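Tle cognate immunity protein 4 C-terminal domain-containing protein (Pseudomonas aeruginosa PAO1, PDB 4R1D) probably protects its own cell by binding and inhibiting the lipase effector Tle4, which is delivered by the H2 type VI secretion system. Local coordinates at residues Thr8-Gly12 and Arg13-Asp17; Leu285-Trp288 and Asp289-Asp293; Phe147-Asp150 and His151-Ile154. One frame throughout, in Å; residues are numbered along the deposited sequence.

Interaction 1 (Thr8-Gly12 and Arg13-Asp17); sequences THCFG and RFLID
R13 and G12 form the corner of a tight beta hairpin, a type II' turn running from F11 to F14 between strands 7-11 and 14-18. Glycine suits the first corner position because the backbone there has a positive phi. R13 follows it, and its guanidinium group leaves the hairpin for a salt bridge with E162. At F14 the strands close: F14 N donates to F11 O (2.8 Å) and F14 O accepts from F11 N (2.9 Å). A water donates to both G12 O and F14 O, tying the turn to the first strand pair. L15, opposite C10 in a non-hydrogen-bonded pair, sends CD2 to C10 SG (3.5 Å), two apolar groups meeting on the face that also carries T8 and D17. I16 lies on the other face and pairs with H9 through two backbone bonds, of which H9 N to I16 O is almost straight (175°). The I16 CG2 methyl, set between the backbone N and the carbonyl carbon, meets the edge of the F11 ring at CE2 (3.6 Å); the I16 side chain also touches F178 and F180, and its CD1 reaches I291. D17 ends the segment beside T8, their side chains lying alongside and pointing the same way; its carboxylate also forms salt bridges with K3 and R296. T8 OG1 is turned beside its own backbone N (chi1 -64°) and donates to D17 OD1 at 2.7 Å, meeting that oxygen from above the carboxylate plane, 52° out of it.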
ATOM      1  N   THR B   8      11.683 -27.277 -18.810  1.00 21.12           N
ATOM      2  CA  THR B   8      10.933 -27.696 -17.627  1.00 20.40           C
ATOM      3  C   THR B   8      11.599 -27.127 -16.377  1.00 26.41           C
ATOM      4  O   THR B   8      12.774 -27.393 -16.117  1.00 23.92           O
ATOM      5  CB  THR B   8      10.855 -29.235 -17.531  1.00 24.37           C
ATOM      6  OG1 THR B   8      10.124 -29.751 -18.653  1.00 21.28           O
ATOM      7  CG2 THR B   8      10.191 -29.670 -16.228  1.00 24.43           C
ATOM      8  N   HIS B   9      10.846 -26.331 -15.617  1.00 21.19           N
ATOM      9  CA  HIS B   9      11.364 -25.639 -14.448  1.00 17.62           C
ATOM     10  C   HIS B   9      10.770 -26.236 -13.174  1.00 18.28           C
ATOM     11  O   HIS B   9       9.613 -26.649 -13.155  1.00 19.06           O
ATOM     12  CB  HIS B   9      10.987 -24.148 -14.496  1.00 14.36           C
ATOM     13  CG  HIS B   9      11.603 -23.398 -15.634  1.00 16.01           C
ATOM     14  ND1 HIS B   9      12.815 -22.751 -15.529  1.00 19.55           N
ATOM     15  CD2 HIS B   9      11.162 -23.169 -16.892  1.00 18.53           C
ATOM     16  CE1 HIS B   9      13.105 -22.173 -16.680  1.00 19.09           C
ATOM     17  NE2 HIS B   9      12.116 -22.406 -17.524  1.00 20.54           N
ATOM     18  N   CYS B  10      11.568 -26.272 -12.114  1.00 16.70           N
ATOM     19  CA  CYS B  10      11.080 -26.673 -10.797  1.00 17.62           C
ATOM     20  C   CYS B  10      10.794 -25.430  -9.979  1.00 19.56           C
ATOM     21  O   CYS B  10      11.674 -24.589  -9.808  1.00 18.45           O
ATOM     22  CB  CYS B  10      12.132 -27.455 -10.039  1.00 17.54           C
ATOM     23  SG  CYS B  10      12.694 -28.967 -10.821  1.00 21.16           S
ATOM     24  N   PHE B  11       9.569 -25.320  -9.477  1.00 15.60           N
ATOM     25  CA  PHE B  11       9.211 -24.258  -8.541  1.00 17.63           C
ATOM     26  C   PHE B  11       8.485 -24.908  -7.361  1.00 12.61           C
ATOM     27  O   PHE B  11       7.445 -25.543  -7.538  1.00 16.34           O
ATOM     28  CB  PHE B  11       8.310 -23.211  -9.207  1.00 13.84           C
ATOM     29  CG  PHE B  11       8.941 -22.512 -10.386  1.00 15.45           C
ATOM     30  CD1 PHE B  11      10.127 -21.799 -10.243  1.00 19.38           C
ATOM     31  CD2 PHE B  11       8.330 -22.548 -11.630  1.00 17.33           C
ATOM     32  CE1 PHE B  11      10.704 -21.148 -11.333  1.00 17.12           C
ATOM     33  CE2 PHE B  11       8.894 -21.901 -12.727  1.00 17.52           C
ATOM     34  CZ  PHE B  11      10.082 -21.198 -12.577  1.00 14.93           C
ATOM     35  N   GLY B  12       9.051 -24.799  -6.169  1.00 14.17           N
ATOM     36  CA  GLY B  12       8.419 -25.406  -5.005  1.00 16.48           C
ATOM     37  C   GLY B  12       8.254 -26.900  -5.224  1.00 19.68           C
ATOM     38  O   GLY B  12       9.234 -27.589  -5.534  1.00 15.78           O
ATOM     39  N   ARG B  13       7.025 -27.401  -5.091  1.00 18.08           N
ATOM     40  CA  ARG B  13       6.760 -28.834  -5.258  1.00 13.42           C
ATOM     41  C   ARG B  13       6.411 -29.181  -6.694  1.00 14.81           C
ATOM     42  O   ARG B  13       6.149 -30.346  -7.002  1.00 18.81           O
ATOM     43  CB  ARG B  13       5.600 -29.291  -4.349  1.00 16.10           C
ATOM     44  CG  ARG B  13       5.765 -28.943  -2.874  1.00 18.50           C
ATOM     45  CD  ARG B  13       6.685 -29.909  -2.123  1.00 19.54           C
ATOM     46  NE  ARG B  13       7.101 -29.375  -0.821  1.00 20.83           N
ATOM     47  CZ  ARG B  13       7.811 -30.054   0.079  1.00 24.49           C
ATOM     48  NH1 ARG B  13       8.164 -31.312  -0.167  1.00 22.93           N
ATOM     49  NH2 ARG B  13       8.163 -29.484   1.227  1.00 19.78           N
ATOM     50  N   PHE B  14       6.416 -28.182  -7.572  1.00 18.08           N
ATOM     51  CA  PHE B  14       5.833 -28.344  -8.901  1.00 19.31           C
ATOM     52  C   PHE B  14       6.814 -28.208 -10.061  1.00 19.21           C
ATOM     53  O   PHE B  14       7.919 -27.704  -9.897  1.00 18.24           O
ATOM     54  CB  PHE B  14       4.647 -27.378  -9.076  1.00 17.96           C
ATOM     55  CG  PHE B  14       3.447 -27.768  -8.253  1.00 18.48           C
ATOM     56  CD1 PHE B  14       2.387 -28.454  -8.833  1.00 17.52           C
ATOM     57  CD2 PHE B  14       3.408 -27.498  -6.894  1.00 17.76           C
ATOM     58  CE1 PHE B  14       1.302 -28.844  -8.078  1.00 19.86           C
ATOM     59  CE2 PHE B  14       2.318 -27.892  -6.126  1.00 19.19           C
ATOM     60  CZ  PHE B  14       1.268 -28.562  -6.719  1.00 20.65           C
ATOM     61  N   LEU B  15       6.379 -28.667 -11.229  1.00 15.86           N
ATOM     62  CA  LEU B  15       7.089 -28.446 -12.491  1.00 15.93           C
ATOM     63  C   LEU B  15       6.175 -27.690 -13.453  1.00 17.12           C
ATOM     64  O   LEU B  15       4.953 -27.820 -13.386  1.00 17.75           O
ATOM     65  CB  LEU B  15       7.448 -29.791 -13.146  1.00 18.57           C
ATOM     66  CG  LEU B  15       8.281 -30.793 -12.351  1.00 20.32           C
ATOM     67  CD1 LEU B  15       8.391 -32.100 -13.139  1.00 19.17           C
ATOM     68  CD2 LEU B  15       9.655 -30.230 -12.054  1.00 15.49           C
ATOM     69  N   ILE B  16       6.775 -26.925 -14.360  1.00 13.23           N
ATOM     70  CA  ILE B  16       6.040 -26.239 -15.405  1.00 15.81           C
ATOM     71  C   ILE B  16       6.987 -26.019 -16.577  1.00 19.18           C
ATOM     72  O   ILE B  16       8.185 -25.842 -16.375  1.00 17.91           O
ATOM     73  CB  ILE B  16       5.495 -24.873 -14.914  1.00 15.73           C
ATOM     74  CG1 ILE B  16       4.467 -24.321 -15.904  1.00 16.78           C
ATOM     75  CG2 ILE B  16       6.638 -23.876 -14.686  1.00 18.60           C
ATOM     76  CD1 ILE B  16       3.767 -23.041 -15.413  1.00 14.27           C
ATOM     77  N   ASP B  17       6.457 -26.039 -17.799  1.00 19.60           N
ATOM     78  CA  ASP B  17       7.275 -25.798 -18.984  1.00 21.39           C
ATOM     79  C   ASP B  17       7.083 -24.388 -19.530  1.00 19.46           C
ATOM     80  O   ASP B  17       5.960 -23.905 -19.608  1.00 20.52           O
ATOM     81  CB  ASP B  17       6.937 -26.815 -20.084  1.00 20.97           C
ATOM     82  CG  ASP B  17       7.079 -28.265 -19.616  1.00 21.75           C
ATOM     83  OD1 ASP B  17       7.747 -28.527 -18.597  1.00 18.76           O
ATOM     84  OD2 ASP B  17       6.515 -29.154 -20.282  1.00 22.72           O
TER
HETATM   85  O   HOH W   1       9.707 -28.788  -8.000  1.00 18.46           O

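Interaction 2 (Leu285-Trp288 and Asp289-Asp293); sequences LELW and DTIVD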
ATOM      1  N   LEU B 285      -4.651 -17.984 -26.440  1.00 20.05           N
ATOM      2  CA  LEU B 285      -5.212 -19.166 -25.813  1.00 20.43           C
ATOM      3  C   LEU B 285      -4.277 -20.356 -25.978  1.00 21.78           C
ATOM      4  O   LEU B 285      -4.164 -21.188 -25.083  1.00 17.32           O
ATOM      5  CB  LEU B 285      -6.577 -19.497 -26.415  1.00 20.96           C
ATOM      6  CG  LEU B 285      -7.688 -18.505 -26.076  1.00 23.91           C
ATOM      7  CD1 LEU B 285      -8.899 -18.696 -26.997  1.00 25.30           C
ATOM      8  CD2 LEU B 285      -8.067 -18.664 -24.612  1.00 22.35           C
ATOM      9  N   GLU B 286      -3.612 -20.427 -27.128  1.00 19.64           N
ATOM     10  CA  GLU B 286      -2.662 -21.503 -27.395  1.00 22.58           C
ATOM     11  C   GLU B 286      -1.502 -21.485 -26.400  1.00 19.82           C
ATOM     12  O   GLU B 286      -1.137 -22.522 -25.822  1.00 23.42           O
ATOM     13  CB  GLU B 286      -2.120 -21.394 -28.821  1.00 24.80           C
ATOM     14  CG  GLU B 286      -1.129 -22.496 -29.194  1.00 28.85           C
ATOM     15  CD  GLU B 286      -0.632 -22.369 -30.628  1.00 35.37           C
ATOM     16  OE1 GLU B 286       0.018 -21.348 -30.954  1.00 33.09           O
ATOM     17  OE2 GLU B 286      -0.907 -23.290 -31.426  1.00 41.71           O
ATOM     18  N   LEU B 287      -0.924 -20.306 -26.208  1.00 19.18           N
ATOM     19  CA  LEU B 287       0.180 -20.149 -25.271  1.00 17.62           C
ATOM     20  C   LEU B 287      -0.305 -20.483 -23.864  1.00 21.64           C
ATOM     21  O   LEU B 287       0.306 -21.267 -23.159  1.00 19.69           O
ATOM     22  CB  LEU B 287       0.763 -18.730 -25.340  1.00 17.99           C
ATOM     23  CG  LEU B 287       1.968 -18.460 -24.429  1.00 18.96           C
ATOM     24  CD1 LEU B 287       3.150 -19.372 -24.770  1.00 22.47           C
ATOM     25  CD2 LEU B 287       2.382 -16.993 -24.454  1.00 20.14           C
ATOM     26  N   TRP B 288      -1.419 -19.877 -23.470  1.00 22.05           N
ATOM     27  CA  TRP B 288      -2.061 -20.174 -22.189  1.00 15.74           C
ATOM     28  C   TRP B 288      -2.244 -21.681 -21.944  1.00 17.53           C
ATOM     29  O   TRP B 288      -1.768 -22.220 -20.949  1.00 18.18           O
ATOM     30  CB  TRP B 288      -3.409 -19.456 -22.147  1.00 18.77           C
ATOM     31  CG  TRP B 288      -4.317 -19.847 -21.015  1.00 16.25           C
ATOM     32  CD1 TRP B 288      -5.438 -20.622 -21.097  1.00 19.78           C
ATOM     33  CD2 TRP B 288      -4.199 -19.455 -19.644  1.00 15.85           C
ATOM     34  NE1 TRP B 288      -6.028 -20.743 -19.859  1.00 18.10           N
ATOM     35  CE2 TRP B 288      -5.288 -20.030 -18.950  1.00 17.32           C
ATOM     36  CE3 TRP B 288      -3.283 -18.665 -18.933  1.00 16.25           C
ATOM     37  CZ2 TRP B 288      -5.488 -19.838 -17.579  1.00 16.92           C
ATOM     38  CZ3 TRP B 288      -3.481 -18.479 -17.567  1.00 17.23           C
ATOM     39  CH2 TRP B 288      -4.574 -19.067 -16.907  1.00 15.00           C
ATOM     40  N   ASP B 289      -2.938 -22.365 -22.846  1.00 19.92           N
ATOM     41  CA  ASP B 289      -3.177 -23.793 -22.678  1.00 18.55           C
ATOM     42  C   ASP B 289      -1.887 -24.592 -22.604  1.00 19.91           C
ATOM     43  O   ASP B 289      -1.763 -25.518 -21.801  1.00 20.51           O
ATOM     44  CB  ASP B 289      -4.048 -24.351 -23.806  1.00 19.70           C
ATOM     45  CG  ASP B 289      -5.505 -23.971 -23.662  1.00 25.85           C
ATOM     46  OD1 ASP B 289      -5.963 -23.823 -22.515  1.00 21.96           O
ATOM     47  OD2 ASP B 289      -6.189 -23.823 -24.697  1.00 25.30           O
ATOM     48  N   THR B 290      -0.929 -24.239 -23.448  1.00 18.11           N
ATOM     49  CA  THR B 290       0.322 -24.990 -23.495  1.00 16.77           C
ATOM     50  C   THR B 290       1.065 -24.901 -22.156  1.00 18.98           C
ATOM     51  O   THR B 290       1.532 -25.910 -21.620  1.00 20.17           O
ATOM     52  CB  THR B 290       1.202 -24.521 -24.672  1.00 22.91           C
ATOM     53  OG1 THR B 290       0.451 -24.640 -25.892  1.00 22.49           O
ATOM     54  CG2 THR B 290       2.477 -25.362 -24.770  1.00 23.01           C
ATOM     55  N   ILE B 291       1.151 -23.696 -21.603  1.00 17.12           N
ATOM     56  CA  ILE B 291       1.776 -23.528 -20.293  1.00 15.74           C
ATOM     57  C   ILE B 291       1.000 -24.211 -19.166  1.00 17.07           C
ATOM     58  O   ILE B 291       1.565 -24.962 -18.377  1.00 17.90           O
ATOM     59  CB  ILE B 291       1.972 -22.043 -19.941  1.00 16.54           C
ATOM     60  CG1 ILE B 291       3.012 -21.407 -20.860  1.00 17.21           C
ATOM     61  CG2 ILE B 291       2.444 -21.909 -18.504  1.00 16.29           C
ATOM     62  CD1 ILE B 291       3.173 -19.916 -20.646  1.00 23.65           C
ATOM     63  N   VAL B 292      -0.295 -23.929 -19.073  1.00 18.17           N
ATOM     64  CA  VAL B 292      -1.092 -24.454 -17.965  1.00 14.81           C
ATOM     65  C   VAL B 292      -1.128 -25.982 -17.997  1.00 15.42           C
ATOM     66  O   VAL B 292      -1.000 -26.635 -16.977  1.00 16.13           O
ATOM     67  CB  VAL B 292      -2.519 -23.857 -17.981  1.00 18.78           C
ATOM     68  CG1 VAL B 292      -3.461 -24.638 -17.070  1.00 14.53           C
ATOM     69  CG2 VAL B 292      -2.463 -22.365 -17.584  1.00 15.34           C
ATOM     70  N   ASP B 293      -1.263 -26.551 -19.184  1.00 19.34           N
ATOM     71  CA  ASP B 293      -1.330 -28.001 -19.298  1.00 18.25           C
ATOM     72  C   ASP B 293      -0.008 -28.687 -18.930  1.00 19.97           C
ATOM     73  O   ASP B 293       0.034 -29.902 -18.784  1.00 21.57           O
ATOM     74  CB  ASP B 293      -1.783 -28.413 -20.698  1.00 19.31           C
ATOM     75  CG  ASP B 293      -3.264 -28.185 -20.924  1.00 20.07           C
ATOM     76  OD1 ASP B 293      -4.044 -28.203 -19.944  1.00 20.18           O
ATOM     77  OD2 ASP B 293      -3.651 -27.988 -22.094  1.00 24.71           O
TER
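The last turns of the amphipathic helix 281-292 make this local contact, in which side chains one turn apart meet along an i to i+4 hydrogen-bonded backbone. W288 and V292 carry its apolar side. Tryptophan offers a broad flat surface here, and the CG2 methyl of V292 sits over the middle of its six-membered ring, 3.7 Å from the centroid and only 2° off the normal, a well-centred CH-pi contact. W288 reaches this place with CG anti to the backbone N (chi1 169°), which leans the outward-pointing indole toward the following turn, while V292 CG2 lies beside its own backbone N and faces back. The two residues are also joined through the main chain, V292 N donating to W288 O at 2.9 Å. L287 and I291 repeat the i to i+4 spacing about 100° round the helix: their side chains run side by side, CD1 to CD1 at 4.2 Å, as suits branched residues on a buried flank.

The polar side is built differently. T290 OG1 donates to E286 O (2.6 Å), and T290 N reaches the same oxygen at 2.9 Å from the opposite face of the carbonyl plane, so two donors from one residue grip one acceptor. This is a common way for threonine to be satisfied within a helix. The D289 carboxylate makes a salt bridge with R213.

Around the helix, the W288 indole meets F241 edge-to-face and rests on W243 and L228, its buried N-H satisfied by a hydrogen bond from NE1 to E226, so this side packs on strands 225-233 and 236-245, while I291 touches I16 and L18 of strand 14-18.

Interaction 3 (Phe147-Asp150 and His151-Ile154); sequences FCID and HAYI
F147 and I154 face each other as an antiparallel hydrogen-bonded pair, F147 N to I154 O at 2.9 Å and I154 N to F147 O at 2.8 Å, in a hairpin whose strand directions differ by 149°. Nearer the turn, I149 N donates to A152 O (2.9 Å), whereas the return bond from A152 N to I149 O is long and weak at 3.4 Å. R136 helps hold this end, since its guanidinium group bonds to both I149 O and A152 O.

Side chains alternate between the two faces. F147, I149, A152 and I154 share one of them. F147 and I154 meet through their CB atoms, and the phenyl ring, with CG anti to the backbone N (chi1 -174°), swings away toward Y28. I149 CG1 comes up to the small methyl of A152 at 4.2 Å; alanine leaves room for the bulkier isoleucine, and both also rest on L133 and Y108. On the other face C148 and Y153 form a non-hydrogen-bonded pair, with C148 SG against Y153 CB (3.9 Å). The tyrosine ring is carried off from the cysteine, its CG lying between the backbone N and carbonyl carbon (chi1 65°), and its hydroxyl is hydrogen-bonded to E144.

At the corner, D150 and H151 are partly exposed, as fits polar residues on a bend. The positive phi of H151, expected at the third position of a type II turn, brings its CB up to the D150 carbonyl, while its imidazole meets the rings of Y37 and H106. With strands 146-149 and 152-155 leading from the corner, this is a two-residue beta hairpin closed by a type II turn, less usual there than type I' or II', which fits the weak closing bond.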
ATOM      1  N   PHE B 147      11.057 -28.991  -1.506  1.00 19.33           N
ATOM      2  CA  PHE B 147      10.580 -27.720  -2.036  1.00 19.84           C
ATOM      3  C   PHE B 147      11.726 -26.993  -2.750  1.00 14.47           C
ATOM      4  O   PHE B 147      12.681 -26.553  -2.118  1.00 18.29           O
ATOM      5  CB  PHE B 147      10.043 -26.888  -0.866  1.00 18.07           C
ATOM      6  CG  PHE B 147       9.386 -25.598  -1.276  1.00 17.96           C
ATOM      7  CD1 PHE B 147       8.041 -25.562  -1.613  1.00 20.58           C
ATOM      8  CD2 PHE B 147      10.108 -24.421  -1.300  1.00 18.41           C
ATOM      9  CE1 PHE B 147       7.437 -24.366  -1.980  1.00 18.70           C
ATOM     10  CE2 PHE B 147       9.511 -23.235  -1.668  1.00 18.87           C
ATOM     11  CZ  PHE B 147       8.179 -23.205  -2.009  1.00 15.85           C
ATOM     12  N   CYS B 148      11.638 -26.887  -4.071  1.00 17.32           N
ATOM     13  CA  CYS B 148      12.719 -26.309  -4.858  1.00 16.90           C
ATOM     14  C   CYS B 148      12.725 -24.795  -4.798  1.00 17.84           C
ATOM     15  O   CYS B 148      11.687 -24.166  -4.938  1.00 17.68           O
ATOM     16  CB  CYS B 148      12.634 -26.755  -6.315  1.00 15.92           C
ATOM     17  SG  CYS B 148      13.138 -28.489  -6.594  1.00 19.54           S
ATOM     18  N   ILE B 149      13.912 -24.235  -4.595  1.00 18.93           N
ATOM     19  CA  ILE B 149      14.126 -22.795  -4.664  1.00 15.89           C
ATOM     20  C   ILE B 149      15.340 -22.561  -5.577  1.00 16.93           C
ATOM     21  O   ILE B 149      15.824 -23.506  -6.210  1.00 18.41           O
ATOM     22  CB  ILE B 149      14.354 -22.206  -3.257  1.00 16.20           C
ATOM     23  CG1 ILE B 149      15.645 -22.755  -2.640  1.00 19.04           C
ATOM     24  CG2 ILE B 149      13.156 -22.538  -2.343  1.00 17.13           C
ATOM     25  CD1 ILE B 149      16.015 -22.129  -1.311  1.00 18.25           C
ATOM     26  N   ASP B 150      15.837 -21.326  -5.655  1.00 17.26           N
ATOM     27  CA  ASP B 150      17.025 -21.055  -6.461  1.00 18.80           C
ATOM     28  C   ASP B 150      18.184 -21.934  -6.007  1.00 19.18           C
ATOM     29  O   ASP B 150      18.565 -21.893  -4.841  1.00 17.01           O
ATOM     30  CB  ASP B 150      17.474 -19.603  -6.311  1.00 21.53           C
ATOM     31  CG  ASP B 150      16.367 -18.625  -6.572  1.00 22.43           C
ATOM     32  OD1 ASP B 150      16.184 -18.225  -7.740  1.00 23.77           O
ATOM     33  OD2 ASP B 150      15.676 -18.264  -5.608  1.00 22.65           O
ATOM     34  N   HIS B 151      18.740 -22.716  -6.930  1.00 20.30           N
ATOM     35  CA  HIS B 151      19.979 -23.457  -6.679  1.00 18.55           C
ATOM     36  C   HIS B 151      19.900 -24.515  -5.579  1.00 19.79           C
ATOM     37  O   HIS B 151      20.922 -25.064  -5.164  1.00 20.43           O
ATOM     38  CB  HIS B 151      21.117 -22.491  -6.347  1.00 22.03           C
ATOM     39  CG  HIS B 151      21.364 -21.461  -7.402  1.00 23.40           C
ATOM     40  ND1 HIS B 151      22.046 -21.737  -8.569  1.00 21.39           N
ATOM     41  CD2 HIS B 151      21.025 -20.152  -7.462  1.00 21.75           C
ATOM     42  CE1 HIS B 151      22.115 -20.640  -9.305  1.00 24.30           C
ATOM     43  NE2 HIS B 151      21.498 -19.665  -8.657  1.00 21.39           N
ATOM     44  N   ALA B 152      18.706 -24.813  -5.100  1.00 18.09           N
ATOM     45  CA  ALA B 152      18.591 -25.769  -4.018  1.00 16.00           C
ATOM     46  C   ALA B 152      17.182 -26.311  -3.859  1.00 18.28           C
ATOM     47  O   ALA B 152      16.274 -25.959  -4.613  1.00 19.16           O
ATOM     48  CB  ALA B 152      19.068 -25.132  -2.709  1.00 21.81           C
ATOM     49  N   TYR B 153      17.012 -27.190  -2.879  1.00 19.09           N
ATOM     50  CA  TYR B 153      15.683 -27.583  -2.453  1.00 18.58           C
ATOM     51  C   TYR B 153      15.675 -27.944  -0.985  1.00 22.00           C
ATOM     52  O   TYR B 153      16.667 -28.416  -0.439  1.00 19.69           O
ATOM     53  CB  TYR B 153      15.133 -28.736  -3.289  1.00 17.25           C
ATOM     54  CG  TYR B 153      15.886 -30.042  -3.148  1.00 19.38           C
ATOM     55  CD1 TYR B 153      17.060 -30.277  -3.861  1.00 22.68           C
ATOM     56  CD2 TYR B 153      15.401 -31.049  -2.327  1.00 21.29           C
ATOM     57  CE1 TYR B 153      17.740 -31.481  -3.738  1.00 22.36           C
ATOM     58  CE2 TYR B 153      16.069 -32.250  -2.202  1.00 27.63           C
ATOM     59  CZ  TYR B 153      17.232 -32.460  -2.907  1.00 26.19           C
ATOM     60  OH  TYR B 153      17.881 -33.669  -2.765  1.00 32.24           O
ATOM     61  N   ILE B 154      14.546 -27.698  -0.344  1.00 19.47           N
ATOM     62  CA  ILE B 154      14.396 -28.026   1.057  1.00 19.21           C
ATOM     63  C   ILE B 154      13.893 -29.457   1.110  1.00 20.52           C
ATOM     64  O   ILE B 154      12.750 -29.738   0.757  1.00 19.76           O
ATOM     65  CB  ILE B 154      13.418 -27.052   1.733  1.00 18.99           C
ATOM     66  CG1 ILE B 154      13.913 -25.619   1.537  1.00 19.32           C
ATOM     67  CG2 ILE B 154      13.266 -27.399   3.219  1.00 21.13           C
ATOM     68  CD1 ILE B 154      12.919 -24.538   1.932  1.00 24.24           C
TER

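Overall arrangement
Interactions 1 and 3 are both buried beta hairpins. One belongs to the N-terminal and the other to the C-terminal family region of the sequence, yet they join directly: G12 O and C148 N probably share a hydrogen bond, the G12 CA packs on the F147 ring, and C10 CB meets C148 SG. Interaction 2 is a partly buried helical contact farther from the centre of the chain, about 16 Å at nearest atoms from interaction 3, but touching interaction 1 where I16 CD1 packs on I291 CG2. The hairpins rely on cross-strand backbone bonds; the helix relies on bonds along its own axis and a CH-pi contact. D289 pairs with R213 outside the helix, as R13 and D17 of interaction 1 do with E162, K3 and R296.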